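Local atomic coordinates of indole-3-acetic acid-amido synthetase GH3.15 (Arabidopsis thaliana, PDB entry 6E1Q), a protein that joins the auxin precursor indole-3-butyric acid to glutamine, and possibly cysteine, in an ATP-dependent reaction that releases AMP and diphosphate. Residues W482-K487 against F493-D498. Residues are numbered along the deposited sequence; the frame is centred on the assembly and turned at random.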
loop_
_atom_site.group_PDB
_atom_site.type_symbol
_atom_site.label_atom_id
_atom_site.label_comp_id
_atom_site.label_asym_id
_atom_site.label_seq_id
_atom_site.Cartn_x
_atom_site.Cartn_y
_atom_site.Cartn_z
ATOM N N TRP A 482 3.480 -19.982 -8.659
ATOM C CA TRP A 482 3.914 -18.982 -9.627
ATOM C C TRP A 482 2.880 -18.888 -10.742
ATOM O O TRP A 482 2.586 -19.888 -11.405
ATOM C CB TRP A 482 5.284 -19.348 -10.221
ATOM C CG TRP A 482 6.466 -18.850 -9.428
ATOM C CD1 TRP A 482 6.465 -18.431 -8.137
ATOM C CD2 TRP A 482 7.812 -18.712 -9.896
ATOM N NE1 TRP A 482 7.730 -18.046 -7.761
ATOM C CE2 TRP A 482 8.575 -18.203 -8.825
ATOM C CE3 TRP A 482 8.445 -18.970 -11.114
ATOM C CZ2 TRP A 482 9.936 -17.938 -8.935
ATOM C CZ3 TRP A 482 9.806 -18.705 -11.228
ATOM C CH2 TRP A 482 10.530 -18.187 -10.147
ATOM N N GLU A 483 2.337 -17.696 -10.962
ATOM C CA GLU A 483 1.512 -17.457 -12.143
ATOM C C GLU A 483 2.359 -16.730 -13.178
ATOM O O GLU A 483 2.826 -15.615 -12.929
ATOM C CB GLU A 483 0.257 -16.651 -11.817
ATOM C CG GLU A 483 -0.597 -16.426 -13.058
ATOM C CD GLU A 483 -1.934 -15.784 -12.761
ATOM O OE1 GLU A 483 -2.524 -16.088 -11.699
ATOM O OE2 GLU A 483 -2.397 -14.986 -13.609
ATOM N N LEU A 484 2.574 -17.372 -14.324
ATOM C CA LEU A 484 3.447 -16.862 -15.371
ATOM C C LEU A 484 2.643 -16.251 -16.513
ATOM O O LEU A 484 1.523 -16.678 -16.797
ATOM C CB LEU A 484 4.352 -17.979 -15.916
ATOM C CG LEU A 484 5.287 -18.620 -14.880
ATOM C CD1 LEU A 484 6.162 -19.735 -15.477
ATOM C CD2 LEU A 484 6.143 -17.560 -14.189
ATOM N N GLY A 485 3.246 -15.250 -17.186
ATOM C CA GLY A 485 2.695 -14.701 -18.411
ATOM C C GLY A 485 3.791 -14.353 -19.408
ATOM O O GLY A 485 4.990 -14.457 -19.110
ATOM N N SER A 486 3.362 -13.935 -20.600
ATOM C CA SER A 486 4.285 -13.568 -21.675
ATOM C C SER A 486 3.599 -12.589 -22.623
ATOM O O SER A 486 2.433 -12.235 -22.446
ATOM C CB SER A 486 4.765 -14.801 -22.426
ATOM O OG SER A 486 3.878 -15.130 -23.480
ATOM N N LYS A 487 4.339 -12.152 -23.646
ATOM C CA LYS A 487 3.805 -11.249 -24.662
ATOM C C LYS A 487 3.105 -11.976 -25.806
ATOM O O LYS A 487 2.294 -11.364 -26.512
ATOM C CB LYS A 487 4.923 -10.364 -25.227
ATOM C CG LYS A 487 4.808 -8.872 -24.896
ATOM C CD LYS A 487 5.856 -8.040 -25.652
ATOM C CE LYS A 487 6.421 -6.916 -24.791
ATOM N NZ LYS A 487 7.827 -6.543 -25.115
ATOM N N PHE A 493 2.698 -20.701 -24.348
ATOM C CA PHE A 493 3.993 -20.420 -23.737
ATOM C C PHE A 493 4.198 -21.363 -22.556
ATOM O O PHE A 493 3.244 -21.673 -21.830
ATOM C CB PHE A 493 4.106 -18.951 -23.274
ATOM C CG PHE A 493 3.106 -18.534 -22.182
ATOM C CD1 PHE A 493 3.318 -18.853 -20.844
ATOM C CD2 PHE A 493 1.991 -17.755 -22.492
ATOM C CE1 PHE A 493 2.415 -18.454 -19.863
ATOM C CE2 PHE A 493 1.080 -17.355 -21.511
ATOM C CZ PHE A 493 1.296 -17.704 -20.198
ATOM N N GLU A 494 5.443 -21.822 -22.353
ATOM C CA GLU A 494 5.700 -22.772 -21.274
ATOM C C GLU A 494 7.184 -22.804 -20.950
ATOM O O GLU A 494 8.000 -22.843 -21.881
ATOM C CB GLU A 494 5.214 -24.172 -21.664
ATOM C CG GLU A 494 5.397 -25.234 -20.588
ATOM C CD GLU A 494 4.789 -26.576 -20.970
ATOM O OE1 GLU A 494 5.434 -27.333 -21.725
ATOM O OE2 GLU A 494 3.654 -26.862 -20.523
ATOM N N PRO A 495 7.575 -22.797 -19.671
ATOM C CA PRO A 495 9.003 -22.821 -19.335
ATOM C C PRO A 495 9.556 -24.237 -19.378
ATOM O O PRO A 495 8.888 -25.196 -18.985
ATOM C CB PRO A 495 9.034 -22.261 -17.906
ATOM C CG PRO A 495 7.744 -22.724 -17.324
ATOM C CD PRO A 495 6.733 -22.760 -18.460
ATOM N N ASN A 496 10.790 -24.370 -19.861
ATOM C CA ASN A 496 11.401 -25.690 -19.854
ATOM C C ASN A 496 11.728 -26.111 -18.419
ATOM O O ASN A 496 11.841 -25.286 -17.506
ATOM C CB ASN A 496 12.626 -25.732 -20.782
ATOM C CG ASN A 496 13.878 -25.113 -20.167
ATOM O OD1 ASN A 496 14.405 -25.588 -19.157
ATOM N ND2 ASN A 496 14.394 -24.071 -20.823
ATOM N N ARG A 497 11.848 -27.428 -18.215
ATOM C CA ARG A 497 11.959 -27.934 -16.853
ATOM C C ARG A 497 13.300 -27.567 -16.228
ATOM O O ARG A 497 13.359 -27.295 -15.022
ATOM C CB ARG A 497 11.725 -29.450 -16.825
ATOM C CG ARG A 497 12.332 -30.175 -15.620
ATOM C CD ARG A 497 11.572 -31.464 -15.255
ATOM N NE ARG A 497 10.120 -31.314 -15.372
ATOM C CZ ARG A 497 9.266 -31.237 -14.347
ATOM N NH1 ARG A 497 9.699 -31.284 -13.094
ATOM N NH2 ARG A 497 7.964 -31.102 -14.575
ATOM N N ASP A 498 14.368 -27.504 -17.031
ATOM C CA ASP A 498 15.686 -27.163 -16.501
ATOM C C ASP A 498 15.698 -25.769 -15.888
ATOM O O ASP A 498 16.189 -25.573 -14.770
ATOM C CB ASP A 498 16.762 -27.261 -17.592
ATOM C CG ASP A 498 17.077 -28.703 -17.997
ATOM O OD1 ASP A 498 17.347 -29.552 -17.121
ATOM O OD2 ASP A 498 17.087 -28.980 -19.207
#
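Ser-486 OG, hydrogen-bonded by the backbone N of Val-488 two residues further along the chain, also packs against the Phe-493 ring, 3.4 Å from Phe-493 CD2. With chi1 at 88°, OG lies between the backbone N and the carbonyl carbon of its own residue, which sets it against that ring atom. Ser-486 CB rests over a face of the ring, 4.1 Å from Phe-493 CG. The carbonyl carbon of Gly-485 lies over the same face but offset toward the rim, and Gly-485 CA comes within 3.8 Å of Phe-493 CZ. Leu-484 O meets the ring obliquely, 3.6 Å from Phe-493 CZ. The ring therefore lies along the backbone of 484-486, and no hydrogen bond joins the two segments. Farther on, Leu-484 CD1 and Pro-495 CG meet tip to tip at 3.9 Å. Leu-460 touches both Phe-493 and Pro-495, extending this apolar patch. Cutting Phe-493 back to an alanine removes the ring, and would probably uncover Gly-485 and Ser-486 CB and leave Leu-484 with mainly Pro-495 to pack on across this contact. Just beyond, Asn-496 is the N-cap of helix 497-510, its OD1 accepting from Val-499 N. In the C-terminal domain of this GH3 enzyme, residues 484-486 are thus joined to the lead-in of that helix, burying 211 Å² summed over both segments, by van der Waals packing of the ring, Leu-484 and Pro-495.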